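Local atomic coordinates of ABC transporter, substrate-binding protein (Streptococcus pneumoniae, PDB entry 5G5Y), a protein that binds fructooligosaccharides such as kestose, nystose and fructofuranosyl-nystose, preferring longer chains, and delivers them to the FusB/FusC membrane components for import. Residues 121-125 against 338-342; 196-201 against 285-291; 79-84 against 311-315. The contacts are given in a common frame with arbitrary orientation. Numbering follows the deposited sequence.

Contact 1: residues 121-125 against 338-342; sequences WIEEL and NNWGT. With ZN (zinc ion), chain J.
This is a polar side-chain contact in the substrate site of a two-lobed solute-binding protein, between strand 121-123, the middle strand of a three-stranded sheet, and the C-terminal end of helix 332-340. The backbones stay apart, Glu123 CA to Asn339 CA being 8.6 Å, so the side chains bridge the gap. Asn339 (chi1 t) sits between two partners: Trp121 NE1 donates to Asn339 OD1 at 2.9 Å, and Asn339 ND2 donates to Glu123 OE2 at 2.7 Å. Glu123 is extended (chi1 and chi2 t); its OE2 also takes a hydrogen from water 1 at 3.0 Å, and Trp340 NE1 donates to that water at 2.8 Å. Leu125 CD2 meets the Trp340 ring edge, 4.5 Å from CH2. Gly341, with positive phi, then ends the helix. Next door, Glu124 OE1 binds zinc at 2.1 Å, alongside Asp127 and Lys102. Glu123 and Trp340 bind substrate; in this sugar-free model the bonds from Asn339 and water to Glu123 OE2 are consistent with a carboxylate held in place ahead of the sugar.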
ATOM      1  N   TRP A 121     -13.125  -1.238  -0.736  1.00 12.27           N
ATOM      2  CA  TRP A 121     -12.540  -0.232   0.173  1.00 13.17           C
ATOM      3  C   TRP A 121     -11.719   0.737  -0.677  1.00 13.68           C
ATOM      4  O   TRP A 121     -10.828   0.309  -1.426  1.00 14.24           O
ATOM      5  CB  TRP A 121     -11.661  -0.916   1.222  1.00 14.17           C
ATOM      6  CG  TRP A 121     -10.775  -0.029   2.057  1.00 15.50           C
ATOM      7  CD1 TRP A 121     -11.128   0.638   3.202  1.00 17.10           C
ATOM      8  CD2 TRP A 121      -9.364   0.202   1.873  1.00 17.13           C
ATOM      9  NE1 TRP A 121     -10.021   1.283   3.728  1.00 17.89           N
ATOM     10  CE2 TRP A 121      -8.929   1.012   2.943  1.00 18.05           C
ATOM     11  CE3 TRP A 121      -8.421  -0.239   0.931  1.00 17.67           C
ATOM     12  CZ2 TRP A 121      -7.610   1.427   3.069  1.00 19.76           C
ATOM     13  CZ3 TRP A 121      -7.110   0.179   1.053  1.00 18.90           C
ATOM     14  CH2 TRP A 121      -6.720   1.024   2.094  1.00 20.07           C
ATOM     15  N   ILE A 122     -12.003   2.032  -0.527  1.00 13.57           N
ATOM     16  CA  ILE A 122     -11.275   3.100  -1.176  1.00 13.81           C
ATOM     17  C   ILE A 122     -10.801   4.075  -0.095  1.00 14.38           C
ATOM     18  O   ILE A 122     -11.620   4.618   0.669  1.00 13.93           O
ATOM     19  CB  ILE A 122     -12.156   3.860  -2.198  1.00 14.27           C
ATOM     20  CG1 ILE A 122     -12.622   2.940  -3.357  1.00 14.89           C
ATOM     21  CG2 ILE A 122     -11.389   5.040  -2.765  1.00 15.44           C
ATOM     22  CD1 ILE A 122     -13.835   3.450  -4.128  1.00 15.90           C
ATOM     23  N   GLU A 123      -9.495   4.304  -0.044  1.00 13.57           N
ATOM     24  CA  GLU A 123      -8.903   5.291   0.870  1.00 15.26           C
ATOM     25  C   GLU A 123      -7.893   6.129   0.120  1.00 15.26           C
ATOM     26  O   GLU A 123      -6.726   5.709  -0.069  1.00 15.07           O
ATOM     27  CB  GLU A 123      -8.237   4.614   2.064  1.00 16.33           C
ATOM     28  CG  GLU A 123      -7.712   5.534   3.155  1.00 17.29           C
ATOM     29  CD  GLU A 123      -6.825   4.801   4.168  1.00 18.81           C
ATOM     30  OE1 GLU A 123      -5.628   4.571   3.862  1.00 17.25           O
ATOM     31  OE2 GLU A 123      -7.307   4.413   5.262  1.00 18.67           O
ATOM     32  N   GLU A 124      -8.301   7.327  -0.289  1.00 14.24           N
ATOM     33  CA  GLU A 124      -7.376   8.255  -0.947  1.00 15.18           C
ATOM     34  C   GLU A 124      -6.692   9.127   0.105  1.00 15.62           C
ATOM     35  O   GLU A 124      -7.367   9.772   0.914  1.00 16.01           O
ATOM     36  CB  GLU A 124      -8.128   9.122  -1.943  1.00 14.95           C
ATOM     37  CG  GLU A 124      -8.759   8.283  -3.050  1.00 15.72           C
ATOM     38  CD  GLU A 124      -9.355   9.158  -4.144  1.00 17.68           C
ATOM     39  OE1 GLU A 124      -9.517  10.373  -3.873  1.00 16.98           O
ATOM     40  OE2 GLU A 124      -9.656   8.626  -5.243  1.00 18.09           O
ATOM     41  N   LEU A 125      -5.359   9.024   0.185  1.00 15.33           N
ATOM     42  CA  LEU A 125      -4.535   9.970   0.990  1.00 16.22           C
ATOM     43  C   LEU A 125      -3.597  10.608  -0.006  1.00 16.06           C
ATOM     44  O   LEU A 125      -2.509  10.080  -0.325  1.00 15.06           O
ATOM     45  CB  LEU A 125      -3.790   9.248   2.100  1.00 17.06           C
ATOM     46  CG  LEU A 125      -4.632   8.844   3.297  1.00 18.63           C
ATOM     47  CD1 LEU A 125      -3.921   7.773   4.097  1.00 20.35           C
ATOM     48  CD2 LEU A 125      -4.962  10.063   4.147  1.00 19.25           C
ATOM     49  N   ASN A 338     -16.188   4.345   9.742  1.00 13.69           N
ATOM     50  CA  ASN A 338     -16.009   2.898   9.573  1.00 13.96           C
ATOM     51  C   ASN A 338     -14.535   2.522   9.415  1.00 13.53           C
ATOM     52  O   ASN A 338     -14.081   1.496   9.929  1.00 13.58           O
ATOM     53  CB  ASN A 338     -16.809   2.360   8.388  1.00 13.40           C
ATOM     54  CG  ASN A 338     -18.313   2.376   8.642  1.00 14.03           C
ATOM     55  OD1 ASN A 338     -18.786   2.810   9.699  1.00 13.68           O
ATOM     56  ND2 ASN A 338     -19.071   1.937   7.646  1.00 13.55           N
ATOM     57  N   ASN A 339     -13.803   3.387   8.737  1.00 14.38           N
ATOM     58  CA  ASN A 339     -12.388   3.176   8.461  1.00 14.62           C
ATOM     59  C   ASN A 339     -11.525   3.409   9.713  1.00 14.38           C
ATOM     60  O   ASN A 339     -10.557   2.695   9.930  1.00 15.09           O
ATOM     61  CB  ASN A 339     -11.935   4.143   7.368  1.00 14.61           C
ATOM     62  CG  ASN A 339     -10.596   3.747   6.722  1.00 15.53           C
ATOM     63  OD1 ASN A 339     -10.407   2.606   6.322  1.00 16.30           O
ATOM     64  ND2 ASN A 339      -9.693   4.701   6.587  1.00 15.01           N
ATOM     65  N   TRP A 340     -11.835   4.456  10.472  1.00 14.41           N
ATOM     66  CA  TRP A 340     -10.895   4.984  11.466  1.00 15.03           C
ATOM     67  C   TRP A 340     -11.340   5.018  12.933  1.00 16.26           C
ATOM     68  O   TRP A 340     -10.469   5.103  13.809  1.00 17.96           O
ATOM     69  CB  TRP A 340     -10.418   6.388  11.054  1.00 15.08           C
ATOM     70  CG  TRP A 340      -9.357   6.429  10.016  1.00 15.43           C
ATOM     71  CD1 TRP A 340      -8.249   5.605   9.923  1.00 15.65           C
ATOM     72  CD2 TRP A 340      -9.226   7.382   8.955  1.00 14.79           C
ATOM     73  NE1 TRP A 340      -7.463   5.973   8.831  1.00 15.43           N
ATOM     74  CE2 TRP A 340      -8.030   7.064   8.231  1.00 15.03           C
ATOM     75  CE3 TRP A 340     -10.000   8.452   8.519  1.00 14.78           C
ATOM     76  CZ2 TRP A 340      -7.631   7.768   7.087  1.00 14.84           C
ATOM     77  CZ3 TRP A 340      -9.567   9.175   7.396  1.00 14.89           C
ATOM     78  CH2 TRP A 340      -8.401   8.823   6.704  1.00 14.51           C
ATOM     79  N   GLY A 341     -12.648   5.041  13.198  1.00 17.32           N
ATOM     80  CA  GLY A 341     -13.162   5.140  14.563  1.00 17.86           C
ATOM     81  C   GLY A 341     -14.320   6.089  14.683  1.00 19.01           C
ATOM     82  O   GLY A 341     -14.905   6.484  13.685  1.00 17.89           O
ATOM     83  N   THR A 342     -14.666   6.480  15.906  1.00 18.20           N
ATOM     84  CA  THR A 342     -15.844   7.306  16.070  1.00 17.11           C
ATOM     85  C   THR A 342     -15.670   8.401  17.151  1.00 18.07           C
ATOM     86  O   THR A 342     -14.573   8.660  17.598  1.00 18.38           O
ATOM     87  CB  THR A 342     -17.094   6.404  16.251  1.00 18.15           C
ATOM     88  OG1 THR A 342     -18.285   7.195  16.164  1.00 19.17           O
ATOM     89  CG2 THR A 342     -17.045   5.631  17.593  1.00 19.03           C
TER
HETATM   90 ZN    ZN J1543      -9.526  11.809  -5.451  1.00 45.91          ZN
HETATM   91  O   HOH W   1      -5.294   4.838   7.397  1.00 31.67           O
HETATM   92  O   HOH W   2     -11.088  13.357  -4.700  1.00 15.18           O

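Contact 2: residues 196-201 against 285-291; sequences FLFAAF and LPVLAGP
Residues 196-201, part of a 3-10 segment begun earlier in the chain, pack on extended segment 285-291 beside edge strand 282-284 of the mixed sheet holding 138-142 and 264-269, in the second lobe of this solute-binding fold. Ala200 loses the most surface: its CB points at the extended segment and reaches Leu288 O at 3.5 Å. Within the 3-10 segment Ala200 N donates to Leu197 O at 3.1 Å and Phe201 N to Phe198 O at 2.9 Å. Ala200 CA and Gly290 CA are 4.5 Å apart, the nearest pair, and Gly290 CA makes a CA-H...O contact of 3.1 Å with Ala200 O; a CB on Gly290 would clash with that oxygen. Leu288 (chi1 m, chi2 t) comes next, its CD1 4.4 Å from CD2 of Leu197 (also m, t); it also packs on Leu160. Leu197 CD2 further touches Leu285 CD2 at 4.5 Å. Phe196 (chi1 t) brings CZ to 4.3 Å from Val287 CG2. Finally, Phe201 (chi1 m) sets CE1 3.4 Å from Pro291 CD.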
ATOM      1  N   PHE A 196      14.423   2.488  -4.427  1.00 13.72           N
ATOM      2  CA  PHE A 196      14.181   3.929  -4.620  1.00 15.65           C
ATOM      3  C   PHE A 196      15.324   4.688  -5.352  1.00 14.97           C
ATOM      4  O   PHE A 196      15.086   5.594  -6.192  1.00 13.87           O
ATOM      5  CB  PHE A 196      13.874   4.593  -3.253  1.00 16.42           C
ATOM      6  CG  PHE A 196      13.687   6.065  -3.338  1.00 17.56           C
ATOM      7  CD1 PHE A 196      12.482   6.597  -3.804  1.00 18.57           C
ATOM      8  CD2 PHE A 196      14.725   6.911  -3.038  1.00 19.93           C
ATOM      9  CE1 PHE A 196      12.307   7.963  -3.935  1.00 18.78           C
ATOM     10  CE2 PHE A 196      14.561   8.289  -3.177  1.00 20.38           C
ATOM     11  CZ  PHE A 196      13.350   8.807  -3.628  1.00 20.40           C
ATOM     12  N   LEU A 197      16.568   4.319  -5.067  1.00 15.01           N
ATOM     13  CA  LEU A 197      17.721   5.044  -5.630  1.00 16.20           C
ATOM     14  C   LEU A 197      17.946   4.743  -7.113  1.00 15.94           C
ATOM     15  O   LEU A 197      18.664   5.488  -7.777  1.00 16.46           O
ATOM     16  CB  LEU A 197      19.020   4.725  -4.874  1.00 17.18           C
ATOM     17  CG  LEU A 197      19.126   5.284  -3.438  1.00 19.36           C
ATOM     18  CD1 LEU A 197      20.506   4.992  -2.860  1.00 21.11           C
ATOM     19  CD2 LEU A 197      18.837   6.782  -3.368  1.00 19.34           C
ATOM     20  N   PHE A 198      17.370   3.663  -7.636  1.00 14.26           N
ATOM     21  CA  PHE A 198      17.628   3.286  -9.039  1.00 14.95           C
ATOM     22  C   PHE A 198      17.215   4.352 -10.045  1.00 13.82           C
ATOM     23  O   PHE A 198      17.826   4.441 -11.123  1.00 13.32           O
ATOM     24  CB  PHE A 198      16.979   1.932  -9.381  1.00 14.92           C
ATOM     25  CG  PHE A 198      17.836   0.744  -8.981  1.00 16.85           C
ATOM     26  CD1 PHE A 198      18.661   0.780  -7.836  1.00 18.38           C
ATOM     27  CD2 PHE A 198      17.845  -0.406  -9.757  1.00 19.46           C
ATOM     28  CE1 PHE A 198      19.451  -0.317  -7.485  1.00 18.57           C
ATOM     29  CE2 PHE A 198      18.629  -1.502  -9.414  1.00 19.56           C
ATOM     30  CZ  PHE A 198      19.433  -1.460  -8.273  1.00 19.68           C
ATOM     31  N   ALA A 199      16.187   5.122  -9.700  1.00 13.18           N
ATOM     32  CA  ALA A 199      15.655   6.178 -10.547  1.00 12.79           C
ATOM     33  C   ALA A 199      16.661   7.311 -10.809  1.00 13.64           C
ATOM     34  O   ALA A 199      16.548   8.017 -11.823  1.00 12.77           O
ATOM     35  CB  ALA A 199      14.353   6.731  -9.962  1.00 13.50           C
ATOM     36  N   ALA A 200      17.677   7.430  -9.956  1.00 14.25           N
ATOM     37  CA  ALA A 200      18.811   8.299 -10.272  1.00 15.17           C
ATOM     38  C   ALA A 200      19.498   7.947 -11.574  1.00 16.02           C
ATOM     39  O   ALA A 200      20.145   8.829 -12.152  1.00 18.26           O
ATOM     40  CB  ALA A 200      19.810   8.365  -9.116  1.00 16.52           C
ATOM     41  N   PHE A 201      19.312   6.711 -12.068  1.00 14.71           N
ATOM     42  CA  PHE A 201      19.955   6.230 -13.287  1.00 14.54           C
ATOM     43  C   PHE A 201      19.010   6.215 -14.449  1.00 14.60           C
ATOM     44  O   PHE A 201      19.326   5.704 -15.532  1.00 13.74           O
ATOM     45  CB  PHE A 201      20.603   4.857 -13.016  1.00 15.19           C
ATOM     46  CG  PHE A 201      21.643   4.931 -11.938  1.00 15.25           C
ATOM     47  CD1 PHE A 201      22.942   5.301 -12.253  1.00 16.48           C
ATOM     48  CD2 PHE A 201      21.295   4.776 -10.600  1.00 15.53           C
ATOM     49  CE1 PHE A 201      23.882   5.468 -11.234  1.00 17.11           C
ATOM     50  CE2 PHE A 201      22.218   4.959  -9.585  1.00 15.91           C
ATOM     51  CZ  PHE A 201      23.530   5.272  -9.915  1.00 15.87           C
ATOM     52  N   LEU A 285      16.406  12.162   2.599  1.00 17.88           N
ATOM     53  CA  LEU A 285      17.497  12.310   1.656  1.00 18.52           C
ATOM     54  C   LEU A 285      16.847  12.848   0.379  1.00 18.58           C
ATOM     55  O   LEU A 285      16.014  12.139  -0.213  1.00 19.69           O
ATOM     56  CB  LEU A 285      18.156  10.952   1.379  1.00 18.74           C
ATOM     57  CG  LEU A 285      19.330  10.961   0.391  1.00 18.77           C
ATOM     58  CD1 LEU A 285      20.503  11.717   0.978  1.00 19.51           C
ATOM     59  CD2 LEU A 285      19.765   9.574   0.011  1.00 18.59           C
ATOM     60  N   PRO A 286      17.199  14.062  -0.047  1.00 18.82           N
ATOM     61  CA  PRO A 286      16.584  14.527  -1.294  1.00 19.73           C
ATOM     62  C   PRO A 286      16.913  13.664  -2.511  1.00 17.53           C
ATOM     63  O   PRO A 286      17.912  12.930  -2.515  1.00 18.73           O
ATOM     64  CB  PRO A 286      17.173  15.930  -1.494  1.00 20.66           C
ATOM     65  CG  PRO A 286      17.836  16.277  -0.190  1.00 21.76           C
ATOM     66  CD  PRO A 286      18.215  15.006   0.458  1.00 20.23           C
ATOM     67  N   VAL A 287      16.108  13.806  -3.538  1.00 16.36           N
ATOM     68  CA  VAL A 287      16.296  13.064  -4.781  1.00 16.81           C
ATOM     69  C   VAL A 287      17.681  13.427  -5.356  1.00 17.80           C
ATOM     70  O   VAL A 287      18.032  14.622  -5.471  1.00 17.94           O
ATOM     71  CB  VAL A 287      15.171  13.367  -5.772  1.00 16.36           C
ATOM     72  CG1 VAL A 287      15.471  12.787  -7.161  1.00 16.38           C
ATOM     73  CG2 VAL A 287      13.880  12.823  -5.198  1.00 16.37           C
ATOM     74  N   LEU A 288      18.464  12.408  -5.673  1.00 17.34           N
ATOM     75  CA  LEU A 288      19.847  12.591  -6.165  1.00 17.69           C
ATOM     76  C   LEU A 288      19.923  12.532  -7.680  1.00 18.45           C
ATOM     77  O   LEU A 288      19.270  11.708  -8.317  1.00 17.17           O
ATOM     78  CB  LEU A 288      20.718  11.493  -5.608  1.00 17.78           C
ATOM     79  CG  LEU A 288      20.701  11.387  -4.089  1.00 18.61           C
ATOM     80  CD1 LEU A 288      21.571  10.228  -3.624  1.00 19.82           C
ATOM     81  CD2 LEU A 288      21.212  12.660  -3.444  1.00 19.57           C
ATOM     82  N   ALA A 289      20.757  13.367  -8.260  1.00 18.26           N
ATOM     83  CA  ALA A 289      21.024  13.262  -9.683  1.00 17.93           C
ATOM     84  C   ALA A 289      22.036  12.164  -9.873  1.00 18.46           C
ATOM     85  O   ALA A 289      23.007  12.047  -9.105  1.00 18.23           O
ATOM     86  CB  ALA A 289      21.533  14.581 -10.226  1.00 18.59           C
ATOM     87  N   GLY A 290      21.812  11.339 -10.885  1.00 18.11           N
ATOM     88  CA  GLY A 290      22.755  10.302 -11.238  1.00 18.33           C
ATOM     89  C   GLY A 290      23.865  10.856 -12.106  1.00 19.67           C
ATOM     90  O   GLY A 290      23.949  12.080 -12.328  1.00 19.20           O
ATOM     91  N   PRO A 291      24.705   9.968 -12.646  1.00 21.30           N
ATOM     92  CA  PRO A 291      25.813  10.393 -13.558  1.00 23.25           C
ATOM     93  C   PRO A 291      25.374  11.267 -14.736  1.00 23.06           C
ATOM     94  O   PRO A 291      26.140  12.136 -15.162  1.00 22.85           O
ATOM     95  CB  PRO A 291      26.395   9.065 -14.041  1.00 23.41           C
ATOM     96  CG  PRO A 291      26.170   8.149 -12.865  1.00 24.44           C
ATOM     97  CD  PRO A 291      24.804   8.538 -12.316  1.00 22.16           C
TER

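Contact 3: residues 79-84 against 311-315; sequences GVIIPV and VITSV
The apolar centre lies on both faces of a short antiparallel pairing at the edge of the N-terminal lobe's mixed sheet; its strand order, 34-41, 3-10, 61-63, 310-312, is that of type 2 periplasmic binding proteins. On one face Ile81 (chi1 p) puts CG2 3.7 Å from CG2 of Val311 (chi1 m), and both pack on Leu72 of helix 69-77. On the other, Ile82 CD1 lies 3.7 Å from Ile312 CG2, both residues resting on Leu319 of helix 319-329. Val84, the N-cap residue of helix 85-91, adds CG1 4.1 Å from Ile312 CD1. The backbones are extended at 81-82 and 311-313 and joined by a single bridge: Ile81 and Thr313 form a non-hydrogen-bonded pair, CA to CA 4.2 Å. On one flank Ile82 N donates to Ile312 O at 3.0 Å. On the other Ser314 N donates to Val80 O at 2.8 Å. CA-H...O contacts reinforce it, Ile81 CA to Ile312 O 3.3 Å and Thr313 CA to Val80 O 3.2 Å. Beyond Ile82 the segments diverge, and water 3 fills the gap, accepting from Ile312 N at 2.8 Å and lying 2.8 Å from Ile82 O. Thr313 OG1 is hydrogen-bonded to Pro59 O, outside the pair. At the exposed end Gly79, with positive phi, closes helix 69-77 in a Schellman motif, and its O lies 3.0 Å from Ser314 CB.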
ATOM      1  N   GLY A  79     -21.398 -19.756  -8.359  1.00 29.77           N
ATOM      2  CA  GLY A  79     -22.665 -19.179  -7.893  1.00 28.85           C
ATOM      3  C   GLY A  79     -22.763 -18.989  -6.379  1.00 26.55           C
ATOM      4  O   GLY A  79     -23.860 -18.867  -5.853  1.00 30.62           O
ATOM      5  N   VAL A  80     -21.640 -18.938  -5.679  1.00 23.14           N
ATOM      6  CA  VAL A  80     -21.645 -18.622  -4.230  1.00 22.06           C
ATOM      7  C   VAL A  80     -21.996 -17.140  -3.989  1.00 20.60           C
ATOM      8  O   VAL A  80     -22.772 -16.810  -3.070  1.00 18.75           O
ATOM      9  CB  VAL A  80     -20.295 -18.995  -3.599  1.00 23.07           C
ATOM     10  CG1 VAL A  80     -20.144 -18.459  -2.182  1.00 23.20           C
ATOM     11  CG2 VAL A  80     -20.122 -20.516  -3.642  1.00 24.54           C
ATOM     12  N   ILE A  81     -21.456 -16.275  -4.840  1.00 18.88           N
ATOM     13  CA  ILE A  81     -21.732 -14.840  -4.747  1.00 21.14           C
ATOM     14  C   ILE A  81     -22.435 -14.420  -6.002  1.00 20.55           C
ATOM     15  O   ILE A  81     -22.303 -15.088  -7.011  1.00 22.44           O
ATOM     16  CB  ILE A  81     -20.461 -13.991  -4.499  1.00 20.64           C
ATOM     17  CG1 ILE A  81     -19.436 -14.067  -5.652  1.00 23.22           C
ATOM     18  CG2 ILE A  81     -19.829 -14.419  -3.178  1.00 20.73           C
ATOM     19  CD1 ILE A  81     -18.214 -13.178  -5.481  1.00 22.87           C
ATOM     20  N   ILE A  82     -23.098 -13.273  -5.963  1.00 19.42           N
ATOM     21  CA  ILE A  82     -23.875 -12.788  -7.094  1.00 19.66           C
ATOM     22  C   ILE A  82     -23.307 -11.489  -7.680  1.00 19.89           C
ATOM     23  O   ILE A  82     -22.597 -10.732  -6.970  1.00 17.98           O
ATOM     24  CB  ILE A  82     -25.348 -12.555  -6.708  1.00 20.31           C
ATOM     25  CG1 ILE A  82     -25.506 -11.446  -5.640  1.00 20.72           C
ATOM     26  CG2 ILE A  82     -25.930 -13.878  -6.206  1.00 22.61           C
ATOM     27  CD1 ILE A  82     -26.922 -10.914  -5.494  1.00 20.81           C
ATOM     28  N   PRO A  83     -23.619 -11.224  -8.973  1.00 20.03           N
ATOM     29  CA  PRO A  83     -23.309  -9.914  -9.520  1.00 19.06           C
ATOM     30  C   PRO A  83     -24.172  -8.831  -8.867  1.00 18.60           C
ATOM     31  O   PRO A  83     -25.351  -9.055  -8.586  1.00 18.40           O
ATOM     32  CB  PRO A  83     -23.628 -10.050 -11.020  1.00 21.48           C
ATOM     33  CG  PRO A  83     -23.865 -11.494 -11.273  1.00 22.59           C
ATOM     34  CD  PRO A  83     -24.279 -12.101  -9.961  1.00 21.05           C
ATOM     35  N   VAL A  84     -23.582  -7.664  -8.641  1.00 17.96           N
ATOM     36  CA  VAL A  84     -24.241  -6.576  -7.913  1.00 18.64           C
ATOM     37  C   VAL A  84     -24.360  -5.254  -8.685  1.00 18.03           C
ATOM     38  O   VAL A  84     -24.836  -4.276  -8.110  1.00 18.60           O
ATOM     39  CB  VAL A  84     -23.498  -6.280  -6.588  1.00 17.83           C
ATOM     40  CG1 VAL A  84     -23.435  -7.526  -5.732  1.00 18.17           C
ATOM     41  CG2 VAL A  84     -22.091  -5.749  -6.852  1.00 18.49           C
ATOM     42  N   VAL A 311     -19.143  -9.052  -0.201  1.00 14.07           N
ATOM     43  CA  VAL A 311     -19.820  -9.779  -1.263  1.00 14.52           C
ATOM     44  C   VAL A 311     -21.226 -10.196  -0.776  1.00 14.82           C
ATOM     45  O   VAL A 311     -21.475 -10.308   0.415  1.00 13.97           O
ATOM     46  CB  VAL A 311     -19.058 -11.022  -1.713  1.00 14.64           C
ATOM     47  CG1 VAL A 311     -17.730 -10.665  -2.370  1.00 14.63           C
ATOM     48  CG2 VAL A 311     -18.814 -11.997  -0.568  1.00 14.42           C
ATOM     49  N   ILE A 312     -22.132 -10.406  -1.713  1.00 15.54           N
ATOM     50  CA  ILE A 312     -23.486 -10.810  -1.393  1.00 15.30           C
ATOM     51  C   ILE A 312     -23.639 -12.246  -1.884  1.00 15.75           C
ATOM     52  O   ILE A 312     -23.316 -12.557  -3.052  1.00 15.31           O
ATOM     53  CB  ILE A 312     -24.489  -9.878  -2.063  1.00 15.70           C
ATOM     54  CG1 ILE A 312     -24.407  -8.480  -1.422  1.00 15.44           C
ATOM     55  CG2 ILE A 312     -25.912 -10.480  -1.970  1.00 16.54           C
ATOM     56  CD1 ILE A 312     -25.338  -7.460  -2.081  1.00 15.80           C
ATOM     57  N   THR A 313     -24.147 -13.119  -1.014  1.00 17.05           N
ATOM     58  CA  THR A 313     -24.241 -14.537  -1.365  1.00 19.36           C
ATOM     59  C   THR A 313     -25.501 -14.866  -2.125  1.00 19.16           C
ATOM     60  O   THR A 313     -26.501 -14.117  -2.089  1.00 18.98           O
ATOM     61  CB  THR A 313     -24.225 -15.459  -0.147  1.00 19.53           C
ATOM     62  OG1 THR A 313     -25.428 -15.253   0.587  1.00 21.88           O
ATOM     63  CG2 THR A 313     -23.044 -15.173   0.719  1.00 20.61           C
ATOM     64  N   SER A 314     -25.469 -16.039  -2.750  1.00 20.83           N
ATOM     65  CA  SER A 314     -26.639 -16.558  -3.472  1.00 23.99           C
ATOM     66  C   SER A 314     -27.843 -16.937  -2.611  1.00 23.92           C
ATOM     67  O   SER A 314     -28.897 -17.229  -3.196  1.00 24.55           O
ATOM     68  CB  SER A 314     -26.242 -17.795  -4.290  1.00 25.77           C
ATOM     69  OG  SER A 314     -25.819 -18.803  -3.405  1.00 25.15           O
ATOM     70  N   VAL A 315     -27.705 -16.956  -1.273  1.00 21.81           N
ATOM     71  CA  VAL A 315     -28.835 -17.263  -0.366  1.00 22.89           C
ATOM     72  C   VAL A 315     -29.555 -16.042   0.153  1.00 22.00           C
ATOM     73  O   VAL A 315     -30.529 -16.165   0.876  1.00 23.05           O
ATOM     74  CB  VAL A 315     -28.452 -18.182   0.832  1.00 24.02           C
ATOM     75  CG1 VAL A 315     -27.897 -19.519   0.330  1.00 24.42           C
ATOM     76  CG2 VAL A 315     -27.493 -17.523   1.815  1.00 23.59           C
TER
HETATM   77  O   HOH W   3     -21.485 -10.348  -4.450  1.00 14.67           O

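The three contacts share no helix or strand and do not touch. Contact 1, nearest the centre of the chain, is buried yet depends on polar side chains and a water, as suits a sugar-binding site. Contacts 2 and 3 lie on opposite sides of that centre, their centres 48 Å apart, one in each lobe, and both are mainly apolar. Contact 3 joins backbones by hydrogen bonds and is partly exposed; contact 2 is more buried and combines apolar side-chain contacts with a close backbone approach at Ala200 and Gly290, without a clear hydrogen bond. Contacts 1 and 3 both pair chain preceding the second lobe with chain returning from it; contact 2 lies within that lobe.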